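Local coordinates for protein putative laminarinase (Phanerochaete chrysosporium, PDB 2W39) that probably hydrolyses beta-1,3 and mixed-linkage beta-glucans such as laminarin and lichenin, as an extracellular family 16 glycoside hydrolase, at residues Ala102-Glu107 with Val116-Gly121; Gly97-Ala102 with Asn250-Gly255; Glu120-Gln125 with Asp256-Ala261. All coordinates share one frame; numbering follows the deposited sequence. Where two conformers were deposited one is given.

Contact 1: residues Ala102-Glu107 with Val116-Gly121. With BGC (beta-D-glucopyranose), chain B; LGC (D-glucono-1,5-lactone), chain D; BGC (beta-D-glucopyranose), chain C.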
loop_
_atom_site.group_PDB
_atom_site.type_symbol
_atom_site.label_atom_id
_atom_site.label_comp_id
_atom_site.label_asym_id
_atom_site.label_seq_id
_atom_site.Cartn_x
_atom_site.Cartn_y
_atom_site.Cartn_z
ATOM N N ALA A 102 -0.868 -0.379 -0.246
ATOM C CA ALA A 102 -0.892 0.235 -1.585
ATOM C C ALA A 102 0.527 0.034 -2.114
ATOM O O ALA A 102 1.511 0.409 -1.460
ATOM C CB ALA A 102 -1.259 1.713 -1.524
ATOM N N TRP A 103 0.642 -0.587 -3.283
ATOM C CA TRP A 103 1.925 -1.115 -3.719
ATOM C C TRP A 103 1.923 -1.335 -5.213
ATOM O O TRP A 103 0.904 -1.169 -5.875
ATOM C CB TRP A 103 2.255 -2.385 -2.917
ATOM C CG TRP A 103 1.264 -3.495 -2.965
ATOM C CD1 TRP A 103 -0.030 -3.489 -2.485
ATOM C CD2 TRP A 103 1.532 -4.839 -3.362
ATOM N NE1 TRP A 103 -0.591 -4.741 -2.619
ATOM C CE2 TRP A 103 0.350 -5.589 -3.148
ATOM C CE3 TRP A 103 2.659 -5.486 -3.877
ATOM C CZ2 TRP A 103 0.277 -6.950 -3.413
ATOM C CZ3 TRP A 103 2.583 -6.847 -4.130
ATOM C CH2 TRP A 103 1.395 -7.553 -3.911
ATOM N N GLU A 104 3.085 -1.723 -5.723
ATOM C CA GLU A 104 3.218 -2.095 -7.134
ATOM C C GLU A 104 4.019 -3.369 -7.231
ATOM O O GLU A 104 4.975 -3.582 -6.473
ATOM C CB GLU A 104 3.931 -1.017 -7.967
ATOM C CG GLU A 104 3.250 0.320 -7.922
ATOM C CD GLU A 104 3.872 1.335 -8.866
ATOM O OE1 GLU A 104 4.949 1.062 -9.434
ATOM O OE2 GLU A 104 3.266 2.428 -9.039
ATOM N N THR A 105 3.641 -4.220 -8.178
ATOM C CA THR A 105 4.429 -5.412 -8.468
ATOM C C THR A 105 4.073 -5.966 -9.838
ATOM O O THR A 105 3.144 -5.479 -10.497
ATOM C CB THR A 105 4.226 -6.490 -7.364
ATOM O OG1 THR A 105 5.266 -7.466 -7.463
ATOM C CG2 THR A 105 2.872 -7.181 -7.504
ATOM N N ASP A 106 4.824 -6.988 -10.239
ATOM C CA ASP A 106 4.463 -7.847 -11.345
ATOM C C ASP A 106 4.213 -9.234 -10.741
ATOM O O ASP A 106 5.156 -9.964 -10.387
ATOM C CB ASP A 106 5.619 -7.837 -12.351
ATOM C CG ASP A 106 5.347 -8.656 -13.579
ATOM O OD1 ASP A 106 4.446 -9.503 -13.552
ATOM O OD2 ASP A 106 6.064 -8.450 -14.598
ATOM N N GLU A 107 2.943 -9.565 -10.558
ATOM C CA GLU A 107 2.577 -10.820 -9.914
ATOM C C GLU A 107 3.061 -12.005 -10.732
ATOM O O GLU A 107 3.420 -13.048 -10.179
ATOM C CB GLU A 107 1.065 -10.915 -9.714
ATOM C CG GLU A 107 0.487 -9.934 -8.698
ATOM C CD GLU A 107 -0.979 -9.721 -8.945
ATOM O OE1 GLU A 107 -1.318 -9.168 -10.005
ATOM O OE2 GLU A 107 -1.805 -10.130 -8.102
ATOM N N VAL A 116 7.343 -2.771 -4.985
ATOM C CA VAL A 116 7.543 -1.617 -4.108
ATOM C C VAL A 116 6.281 -1.396 -3.298
ATOM O O VAL A 116 5.192 -1.170 -3.847
ATOM C CB VAL A 116 7.976 -0.317 -4.857
ATOM C CG1 VAL A 116 7.055 -0.015 -6.045
ATOM C CG2 VAL A 116 8.023 0.853 -3.865
ATOM N N ASP A 117 6.439 -1.468 -1.982
ATOM C CA ASP A 117 5.339 -1.229 -1.048
ATOM C C ASP A 117 5.397 0.218 -0.637
ATOM O O ASP A 117 6.406 0.674 -0.103
ATOM C CB ASP A 117 5.460 -2.149 0.165
ATOM C CG ASP A 117 5.590 -3.605 -0.240
ATOM O OD1 ASP A 117 4.769 -4.069 -1.072
ATOM O OD2 ASP A 117 6.517 -4.272 0.215
ATOM N N ILE A 118 4.317 0.949 -0.925
ATOM C CA ILE A 118 4.254 2.390 -0.712
ATOM C C ILE A 118 3.579 2.713 0.625
ATOM O O ILE A 118 4.103 3.509 1.410
ATOM C CB ILE A 118 3.519 3.067 -1.897
ATOM C CG1 ILE A 118 4.248 2.748 -3.212
ATOM C CG2 ILE A 118 3.407 4.561 -1.650
ATOM C CD1 ILE A 118 3.454 3.108 -4.480
ATOM N N ILE A 119 2.422 2.095 0.862
ATOM C CA ILE A 119 1.729 2.142 2.140
ATOM C C ILE A 119 1.592 0.714 2.612
ATOM O O ILE A 119 1.078 -0.130 1.891
ATOM C CB ILE A 119 0.327 2.763 2.022
ATOM C CG1 ILE A 119 0.382 4.115 1.284
ATOM C CG2 ILE A 119 -0.293 2.885 3.421
ATOM C CD1 ILE A 119 -0.987 4.746 1.017
ATOM N N GLU A 120 2.044 0.422 3.827
ATOM C CA GLU A 120 1.893 -0.937 4.353
ATOM C C GLU A 120 2.149 -0.985 5.840
ATOM O O GLU A 120 3.088 -0.363 6.343
ATOM C CB GLU A 120 2.900 -1.896 3.691
ATOM C CG GLU A 120 2.528 -3.360 3.937
ATOM C CD GLU A 120 3.521 -4.370 3.403
ATOM O OE1 GLU A 120 4.641 -3.987 3.000
ATOM O OE2 GLU A 120 3.164 -5.571 3.406
ATOM N N GLY A 121 1.336 -1.763 6.546
ATOM C CA GLY A 121 1.608 -2.089 7.939
ATOM C C GLY A 121 0.602 -3.111 8.413
ATOM O O GLY A 121 -0.183 -3.640 7.621
HETATM C C2 BGC B . 4.615 -8.862 0.512
HETATM C C3 BGC B . 3.519 -9.148 -0.518
HETATM C C4 BGC B . 2.219 -8.540 -0.020
HETATM C C5 BGC B . 2.399 -7.030 -0.062
HETATM C C6 BGC B . 1.116 -6.303 0.320
HETATM C C1 BGC B . 4.568 -7.459 1.153
HETATM O O1 BGC B . 4.635 -7.591 2.585
HETATM O O2 BGC B . 5.903 -9.066 -0.091
HETATM O O3 BGC B . 3.382 -10.563 -0.744
HETATM O O4 BGC B . 1.117 -8.934 -0.836
HETATM O O5 BGC B . 3.445 -6.612 0.830
HETATM O O6 BGC B . 0.996 -6.255 1.746
HETATM C C1 LGC D . 4.754 -7.677 0.678
HETATM C C2 LGC D . 4.675 -9.063 0.111
HETATM O O5 LGC D . 3.695 -6.684 0.504
HETATM O O1 LGC D . 5.735 -7.351 1.328
HETATM O O2 LGC D . 5.845 -9.352 -0.678
HETATM C C3 LGC D . 3.385 -9.250 -0.695
HETATM O O3 LGC D . 3.090 -10.651 -0.831
HETATM C C4 LGC D . 2.227 -8.521 -0.012
HETATM O O4 LGC D . 0.975 -8.889 -0.581
HETATM C C5 LGC D . 2.481 -7.028 -0.180
HETATM C C6 LGC D . 1.377 -6.113 0.343
HETATM O O6 LGC D . 1.059 -6.368 1.719
HETATM C C2 BGC C . 3.713 -12.788 -1.557
HETATM C C3 BGC C . 4.202 -13.538 -2.791
HETATM C C4 BGC C . 3.448 -13.130 -4.053
HETATM C C5 BGC C . 3.445 -11.606 -4.208
HETATM C C6 BGC C . 2.569 -11.129 -5.367
HETATM C C1 BGC C . 3.731 -11.287 -1.821
HETATM O O2 BGC C . 4.578 -13.093 -0.455
HETATM O O3 BGC C . 4.050 -14.949 -2.588
HETATM O O4 BGC C . 4.076 -13.740 -5.193
HETATM O O5 BGC C . 2.953 -11.021 -2.996
HETATM O O6 BGC C . 1.169 -11.303 -5.078
#
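Ala102 O accepts two backbone N-H groups, from Ile118 N at 2.9 Å and from Ile119 N at 3.0 Å. The Ile119 bond is nearly straight (170°) and uses a lone pair of the carbonyl, whereas the Ile118 bond is more bent. Two residues thus face one, a classic beta bulge in the antiparallel hairpin of strands 98-105 and 115-120. Ala102 N returns a bond to Ile119 O within the bulge; regular pairing resumes at Glu104 and Val116, which exchange N-H...O bonds in both directions.

Trp103 and Asp117 form a non-hydrogen-bonded pair and lie side by side on the face that meets the sugar. Asp117 OD1 approaches Trp103 CB to 3.5 Å, with indole and carboxylate planes 55° apart. With CG between the backbone N and the carbonyl carbon (chi1 57°), the indole swings away from strand 115-120, and C6 of the lactone, or of the glucose sharing its place, sits 3.6 Å above its plane. Trp103 NE1 is tied to Asn250 OD1. Glu120 OE2 approaches O6 of the lactone to 2.8 Å.

On the other face the contacts are mainly apolar: Ala102 CB meets Ile119 CD1 at 4.0 Å, and Glu104 CB meets Val116 CG1 at 3.8 Å. The extended Glu104 chain carries OE2 on to His83.

Residues Glu115 to Glu120 fit the E-x-D-x-x-E signature of family 16. By inserting one residue after Asp117, the bulge keeps Asp117 and Glu120 both directed at the sugar, consistent with an active site built on the strand itself.

Contact 2: residues Gly97-Ala102 with Asn250-Gly255. With BGC (beta-D-glucopyranose), chain B; LGC (D-glucono-1,5-lactone), chain D.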
loop_
_atom_site.group_PDB
_atom_site.type_symbol
_atom_site.label_atom_id
_atom_site.label_comp_id
_atom_site.label_asym_id
_atom_site.label_seq_id
_atom_site.Cartn_x
_atom_site.Cartn_y
_atom_site.Cartn_z
ATOM N N GLY A 97 -5.753 -7.043 13.430
ATOM C CA GLY A 97 -5.772 -8.028 12.369
ATOM C C GLY A 97 -5.621 -7.453 10.981
ATOM O O GLY A 97 -5.365 -8.192 10.033
ATOM N N THR A 98 -5.769 -6.138 10.835
ATOM C CA THR A 98 -5.735 -5.554 9.498
ATOM C C THR A 98 -4.331 -5.475 8.918
ATOM O O THR A 98 -3.357 -5.211 9.635
ATOM C CB THR A 98 -6.371 -4.145 9.443
ATOM O OG1 THR A 98 -5.671 -3.229 10.283
ATOM C CG2 THR A 98 -7.857 -4.166 9.809
ATOM N N TRP A 99 -4.262 -5.686 7.608
ATOM C CA TRP A 99 -3.017 -5.613 6.856
ATOM C C TRP A 99 -3.330 -4.973 5.502
ATOM O O TRP A 99 -3.529 -5.657 4.493
ATOM C CB TRP A 99 -2.404 -6.996 6.733
ATOM C CG TRP A 99 -1.079 -7.063 6.022
ATOM C CD1 TRP A 99 -0.313 -6.029 5.522
ATOM C CD2 TRP A 99 -0.370 -8.264 5.718
ATOM N NE1 TRP A 99 0.816 -6.526 4.912
ATOM C CE2 TRP A 99 0.811 -7.895 5.023
ATOM C CE3 TRP A 99 -0.622 -9.621 5.948
ATOM C CZ2 TRP A 99 1.735 -8.842 4.554
ATOM C CZ3 TRP A 99 0.303 -10.556 5.485
ATOM C CH2 TRP A 99 1.459 -10.166 4.800
ATOM N N PRO A 100 -3.433 -3.637 5.498
ATOM C CA PRO A 100 -3.687 -2.912 4.260
ATOM C C PRO A 100 -2.387 -2.643 3.503
ATOM O O PRO A 100 -1.318 -2.572 4.117
ATOM C CB PRO A 100 -4.269 -1.592 4.754
ATOM C CG PRO A 100 -3.553 -1.342 6.075
ATOM C CD PRO A 100 -3.327 -2.721 6.656
ATOM N N ALA A 101 -2.486 -2.463 2.190
ATOM C CA ALA A 101 -1.335 -2.066 1.401
ATOM C C ALA A 101 -1.729 -1.323 0.138
ATOM O O ALA A 101 -2.766 -1.611 -0.475
ATOM C CB ALA A 101 -0.477 -3.291 1.049
ATOM N N ALA A 102 -0.868 -0.379 -0.246
ATOM C CA ALA A 102 -0.892 0.235 -1.585
ATOM C C ALA A 102 0.527 0.034 -2.114
ATOM O O ALA A 102 1.511 0.409 -1.460
ATOM C CB ALA A 102 -1.259 1.713 -1.524
ATOM N N ASN A 250 -5.148 -3.018 -1.467
ATOM C CA ASN A 250 -5.842 -4.167 -0.880
ATOM C C ASN A 250 -5.977 -4.059 0.616
ATOM O O ASN A 250 -5.351 -3.214 1.258
ATOM C CB ASN A 250 -5.123 -5.490 -1.236
ATOM C CG ASN A 250 -3.800 -5.625 -0.527
ATOM O OD1 ASN A 250 -2.805 -5.029 -0.949
ATOM N ND2 ASN A 250 -3.778 -6.369 0.581
ATOM N N LEU A 251 -6.779 -4.968 1.156
ATOM C CA LEU A 251 -6.860 -5.157 2.594
ATOM C C LEU A 251 -6.991 -6.652 2.859
ATOM O O LEU A 251 -7.984 -7.271 2.474
ATOM C CB LEU A 251 -8.068 -4.409 3.152
ATOM C CG LEU A 251 -8.434 -4.728 4.611
ATOM C CD1 LEU A 251 -7.299 -4.382 5.577
ATOM C CD2 LEU A 251 -9.730 -4.013 4.993
ATOM N N THR A 252 -5.972 -7.230 3.491
ATOM C CA THR A 252 -6.080 -8.589 4.005
ATOM C C THR A 252 -6.132 -8.557 5.538
ATOM O O THR A 252 -6.056 -7.479 6.150
ATOM C CB THR A 252 -4.976 -9.538 3.432
ATOM O OG1 THR A 252 -5.390 -10.884 3.712
ATOM C CG2 THR A 252 -3.592 -9.273 4.002
ATOM N N PHE A 253 -6.298 -9.730 6.152
ATOM C CA PHE A 253 -6.362 -9.854 7.615
ATOM C C PHE A 253 -5.504 -11.027 8.039
ATOM O O PHE A 253 -5.506 -12.061 7.371
ATOM C CB PHE A 253 -7.798 -10.089 8.117
ATOM C CG PHE A 253 -8.823 -9.222 7.446
ATOM C CD1 PHE A 253 -9.598 -9.722 6.402
ATOM C CD2 PHE A 253 -9.001 -7.901 7.845
ATOM C CE1 PHE A 253 -10.545 -8.908 5.756
ATOM C CE2 PHE A 253 -9.938 -7.091 7.210
ATOM C CZ PHE A 253 -10.710 -7.597 6.169
ATOM N N CYS A 254 -4.784 -10.883 9.153
ATOM C CA CYS A 254 -3.947 -11.960 9.697
ATOM C C CYS A 254 -2.879 -12.353 8.666
ATOM O O CYS A 254 -2.222 -11.477 8.120
ATOM C CB CYS A 254 -4.821 -13.154 10.150
ATOM S SG CYS A 254 -6.191 -12.653 11.233
ATOM N N GLY A 255 -2.698 -13.644 8.403
ATOM C CA GLY A 255 -1.733 -14.056 7.387
ATOM C C GLY A 255 -0.294 -13.954 7.816
ATOM O O GLY A 255 0.016 -13.822 9.008
HETATM C C2 BGC B . 4.615 -8.862 0.512
HETATM C C3 BGC B . 3.519 -9.148 -0.518
HETATM C C4 BGC B . 2.219 -8.540 -0.020
HETATM C C5 BGC B . 2.399 -7.030 -0.062
HETATM C C6 BGC B . 1.116 -6.303 0.320
HETATM C C1 BGC B . 4.568 -7.459 1.153
HETATM O O1 BGC B . 4.635 -7.591 2.585
HETATM O O2 BGC B . 5.903 -9.066 -0.091
HETATM O O3 BGC B . 3.382 -10.563 -0.744
HETATM O O4 BGC B . 1.117 -8.934 -0.836
HETATM O O5 BGC B . 3.445 -6.612 0.830
HETATM O O6 BGC B . 0.996 -6.255 1.746
HETATM C C1 LGC D . 4.754 -7.677 0.678
HETATM C C2 LGC D . 4.675 -9.063 0.111
HETATM O O5 LGC D . 3.695 -6.684 0.504
HETATM O O1 LGC D . 5.735 -7.351 1.328
HETATM O O2 LGC D . 5.845 -9.352 -0.678
HETATM C C3 LGC D . 3.385 -9.250 -0.695
HETATM O O3 LGC D . 3.090 -10.651 -0.831
HETATM C C4 LGC D . 2.227 -8.521 -0.012
HETATM O O4 LGC D . 0.975 -8.889 -0.581
HETATM C C5 LGC D . 2.481 -7.028 -0.180
HETATM C C6 LGC D . 1.377 -6.113 0.343
HETATM O O6 LGC D . 1.059 -6.368 1.719
#
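Gly97 O is met by two neighbouring groups of the 253-254 peptide: Cys254 N donates a hydrogen bond to it at 2.9 Å, and Phe253 CA makes a CA-H...O contact at 3.1 Å. The ring of Phe253 also turns an edge toward this oxygen. Further along, Trp99 and Thr252 form a hydrogen-bonded pair, but its bonds are skewed: Thr252 N sits 46° out of the plane of the Trp99 carbonyl, so it does not use a lone pair. Ala101 and Asn250 close the next such pair, with Asn250 N nearly along the C=O axis of Ala101.

These bonds join strands 98-105 and 246-253; the axes of their parts 98-102 and 250-253 run antiparallel at 158° and approach to 4.6 Å. Both strands belong to the sheet of the family 16 beta sandwich that carries the sugar site. Trp99, Ala101, Asn250 and Thr252 lie on the ligand face. The Trp99 indole, its CG anti to the backbone N (chi1 -178°), runs beside Thr252, whose CG2 comes to 3.6 Å from CE3. Cys254 O meets the indole edge near its plane, 3.3 Å from CE3. At the other end of the ring, NE1 lies 3.2 Å from O6 of the lactone and donates to Glu120 OE2, while Ala101 CB touches the lactone C6 at 3.4 Å.

On the reverse face Leu251 CD1 packs on Pro100 CB, and the Phe253 side chain reaches helix 273-279. A disulfide ties Cys254 to Cys273 in that same helix.

Contact 3: residues Glu120-Gln125 with Asp256-Ala261. With BGC (beta-D-glucopyranose), chain B; LGC (D-glucono-1,5-lactone), chain D.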
loop_
_atom_site.group_PDB
_atom_site.type_symbol
_atom_site.label_atom_id
_atom_site.label_comp_id
_atom_site.label_asym_id
_atom_site.label_seq_id
_atom_site.Cartn_x
_atom_site.Cartn_y
_atom_site.Cartn_z
ATOM N N GLU A 120 2.044 0.422 3.827
ATOM C CA GLU A 120 1.893 -0.937 4.353
ATOM C C GLU A 120 2.149 -0.985 5.840
ATOM O O GLU A 120 3.088 -0.363 6.343
ATOM C CB GLU A 120 2.900 -1.896 3.691
ATOM C CG GLU A 120 2.528 -3.360 3.937
ATOM C CD GLU A 120 3.521 -4.370 3.403
ATOM O OE1 GLU A 120 4.641 -3.987 3.000
ATOM O OE2 GLU A 120 3.164 -5.571 3.406
ATOM N N GLY A 121 1.336 -1.763 6.546
ATOM C CA GLY A 121 1.608 -2.089 7.939
ATOM C C GLY A 121 0.602 -3.111 8.413
ATOM O O GLY A 121 -0.183 -3.640 7.621
ATOM N N VAL A 122 0.657 -3.401 9.714
ATOM C CA VAL A 122 -0.215 -4.397 10.303
ATOM C C VAL A 122 -0.689 -3.966 11.676
ATOM O O VAL A 122 0.043 -3.299 12.418
ATOM C CB VAL A 122 0.493 -5.786 10.442
ATOM C CG1 VAL A 122 0.886 -6.325 9.086
ATOM C CG2 VAL A 122 1.698 -5.719 11.367
ATOM N N ASN A 123 -1.900 -4.390 12.019
ATOM C CA ASN A 123 -2.382 -4.306 13.403
ATOM C C ASN A 123 -2.246 -2.929 14.003
ATOM O O ASN A 123 -1.948 -2.795 15.196
ATOM C CB ASN A 123 -1.663 -5.344 14.276
ATOM C CG ASN A 123 -1.879 -6.758 13.772
ATOM O OD1 ASN A 123 -2.988 -7.105 13.373
ATOM N ND2 ASN A 123 -0.838 -7.582 13.805
ATOM N N ASP A 124 -2.480 -1.901 13.186
ATOM C CA ASP A 124 -2.460 -0.504 13.635
ATOM C C ASP A 124 -1.086 -0.011 14.095
ATOM O O ASP A 124 -0.979 1.025 14.742
ATOM C CB ASP A 124 -3.544 -0.251 14.710
ATOM C CG ASP A 124 -4.940 -0.501 14.191
ATOM O OD1 ASP A 124 -5.194 -0.262 12.995
ATOM O OD2 ASP A 124 -5.815 -0.914 14.991
ATOM N N GLN A 125 -0.029 -0.731 13.750
ATOM C CA GLN A 125 1.298 -0.378 14.247
ATOM C C GLN A 125 2.022 0.623 13.363
ATOM O O GLN A 125 2.699 0.268 12.402
ATOM C CB GLN A 125 2.154 -1.634 14.436
ATOM C CG GLN A 125 1.559 -2.625 15.411
ATOM C CD GLN A 125 1.331 -2.019 16.768
ATOM O OE1 GLN A 125 2.284 -1.753 17.501
ATOM N NE2 GLN A 125 0.069 -1.794 17.120
ATOM N N ASP A 256 0.599 -13.962 6.842
ATOM C CA ASP A 256 1.992 -14.267 7.126
ATOM C C ASP A 256 2.763 -13.184 7.897
ATOM O O ASP A 256 3.828 -13.463 8.451
ATOM C CB ASP A 256 2.699 -14.646 5.830
ATOM C CG ASP A 256 2.075 -15.858 5.159
ATOM O OD1 ASP A 256 1.494 -16.725 5.863
ATOM O OD2 ASP A 256 2.164 -15.933 3.918
ATOM N N TRP A 257 2.224 -11.967 7.942
ATOM C CA TRP A 257 2.773 -10.916 8.792
ATOM C C TRP A 257 1.816 -10.648 9.951
ATOM O O TRP A 257 2.142 -10.966 11.095
ATOM C CB TRP A 257 3.108 -9.662 7.965
ATOM C CG TRP A 257 3.767 -8.532 8.727
ATOM C CD1 TRP A 257 4.188 -8.545 10.027
ATOM C CD2 TRP A 257 4.105 -7.241 8.208
ATOM N NE1 TRP A 257 4.755 -7.326 10.352
ATOM C CE2 TRP A 257 4.705 -6.507 9.254
ATOM C CE3 TRP A 257 3.931 -6.623 6.962
ATOM C CZ2 TRP A 257 5.143 -5.191 9.088
ATOM C CZ3 TRP A 257 4.364 -5.315 6.801
ATOM C CH2 TRP A 257 4.958 -4.612 7.863
ATOM N N ALA A 258 0.631 -10.110 9.664
ATOM C CA ALA A 258 -0.282 -9.627 10.715
ATOM C C ALA A 258 -0.762 -10.712 11.669
ATOM O O ALA A 258 -1.072 -10.427 12.829
ATOM C CB ALA A 258 -1.479 -8.902 10.102
ATOM N N GLY A 259 -0.833 -11.947 11.173
ATOM C CA GLY A 259 -1.411 -13.043 11.953
ATOM C C GLY A 259 -0.469 -13.769 12.889
ATOM O O GLY A 259 -0.921 -14.585 13.699
ATOM N N GLN A 260 0.829 -13.496 12.791
ATOM C CA GLN A 260 1.785 -14.127 13.712
ATOM C C GLN A 260 1.432 -13.738 15.141
ATOM O O GLN A 260 1.245 -12.571 15.436
ATOM C CB GLN A 260 3.197 -13.661 13.418
ATOM C CG GLN A 260 3.762 -14.191 12.127
ATOM C CD GLN A 260 5.222 -13.856 11.964
ATOM O OE1 GLN A 260 6.040 -14.174 12.831
ATOM N NE2 GLN A 260 5.570 -13.219 10.851
ATOM N N ALA A 261 1.362 -14.717 16.036
ATOM C CA ALA A 261 0.936 -14.439 17.402
ATOM C C ALA A 261 1.786 -13.372 18.092
ATOM O O ALA A 261 1.252 -12.469 18.728
ATOM C CB ALA A 261 0.906 -15.712 18.220
HETATM C C2 BGC B . 4.615 -8.862 0.512
HETATM C C3 BGC B . 3.519 -9.148 -0.518
HETATM C C4 BGC B . 2.219 -8.540 -0.020
HETATM C C5 BGC B . 2.399 -7.030 -0.062
HETATM C C6 BGC B . 1.116 -6.303 0.320
HETATM C C1 BGC B . 4.568 -7.459 1.153
HETATM O O1 BGC B . 4.635 -7.591 2.585
HETATM O O2 BGC B . 5.903 -9.066 -0.091
HETATM O O3 BGC B . 3.382 -10.563 -0.744
HETATM O O4 BGC B . 1.117 -8.934 -0.836
HETATM O O5 BGC B . 3.445 -6.612 0.830
HETATM O O6 BGC B . 0.996 -6.255 1.746
HETATM C C1 LGC D . 4.754 -7.677 0.678
HETATM C C2 LGC D . 4.675 -9.063 0.111
HETATM O O5 LGC D . 3.695 -6.684 0.504
HETATM O O1 LGC D . 5.735 -7.351 1.328
HETATM O O2 LGC D . 5.845 -9.352 -0.678
HETATM C C3 LGC D . 3.385 -9.250 -0.695
HETATM O O3 LGC D . 3.090 -10.651 -0.831
HETATM C C4 LGC D . 2.227 -8.521 -0.012
HETATM O O4 LGC D . 0.975 -8.889 -0.581
HETATM C C5 LGC D . 2.481 -7.028 -0.180
HETATM C C6 LGC D . 1.377 -6.113 0.343
HETATM O O6 LGC D . 1.059 -6.368 1.719
#
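The type I' turn from Val122 to Gln125, in the loop that follows strand 115-120, packs on the short helix 255-258 through Val122 and Asn123. Asn123 ND2 donates to Ala258 O at 3.0 Å in an almost perfectly straight bond (178°). The acceptor lies in the plane of the Asn123 amide, and the donor falls on a lone pair of the Ala258 carbonyl. Asn123 OD1 meanwhile accepts from Gly97 N, a combination that defines the orientation of the amide. The turn itself is closed by Gln125 N to Val122 O, and Gln125 NE2 adds a bond to Asn123 O.

Val122 supplies the apolar half. Its CG1 stands 3.7 Å from the centroid of the five-membered ring of Trp257 and close to the normal, a CH-pi contact over the indole face, and the same methyl meets Ala258 CB at 3.6 Å. Placed anti to its backbone N (chi1 -176°), the indole reaches on to Glu120. The Glu120 carboxylate meets the ring at its edge with planes 84° apart, and OE2, which accepts from Trp99 NE1, lies 3.6 Å from Trp257 CZ3.

Trp257, which also meets Trp99 edge-to-face, is therefore a second-shell residue to Glu120. The methyl on its face and the straight amide bond at Ala258 would be expected to fix the helix against the loop that leaves the sugar site.

All three contacts are largely buried; the centre of contact 1 lies about 5 Å from the centre of the chain, that of contact 2 about 9 Å and that of contact 3 about 13 Å, where several residues of its segments are exposed. Contacts 1 and 2 share strand 98-105, which pairs with a different neighbour in each, and both rest on backbone hydrogen bonds. Contact 3 joins the continuations of those two neighbours, from Glu120 onward and beyond Gly255, and replaces sheet pairing with one side-chain amide bond and methyl-indole packing. A backbone bond from Asn123 N to Thr98 O links contacts 2 and 3. All reach the bound sugar, contact 3 through Glu120, shared with contact 1.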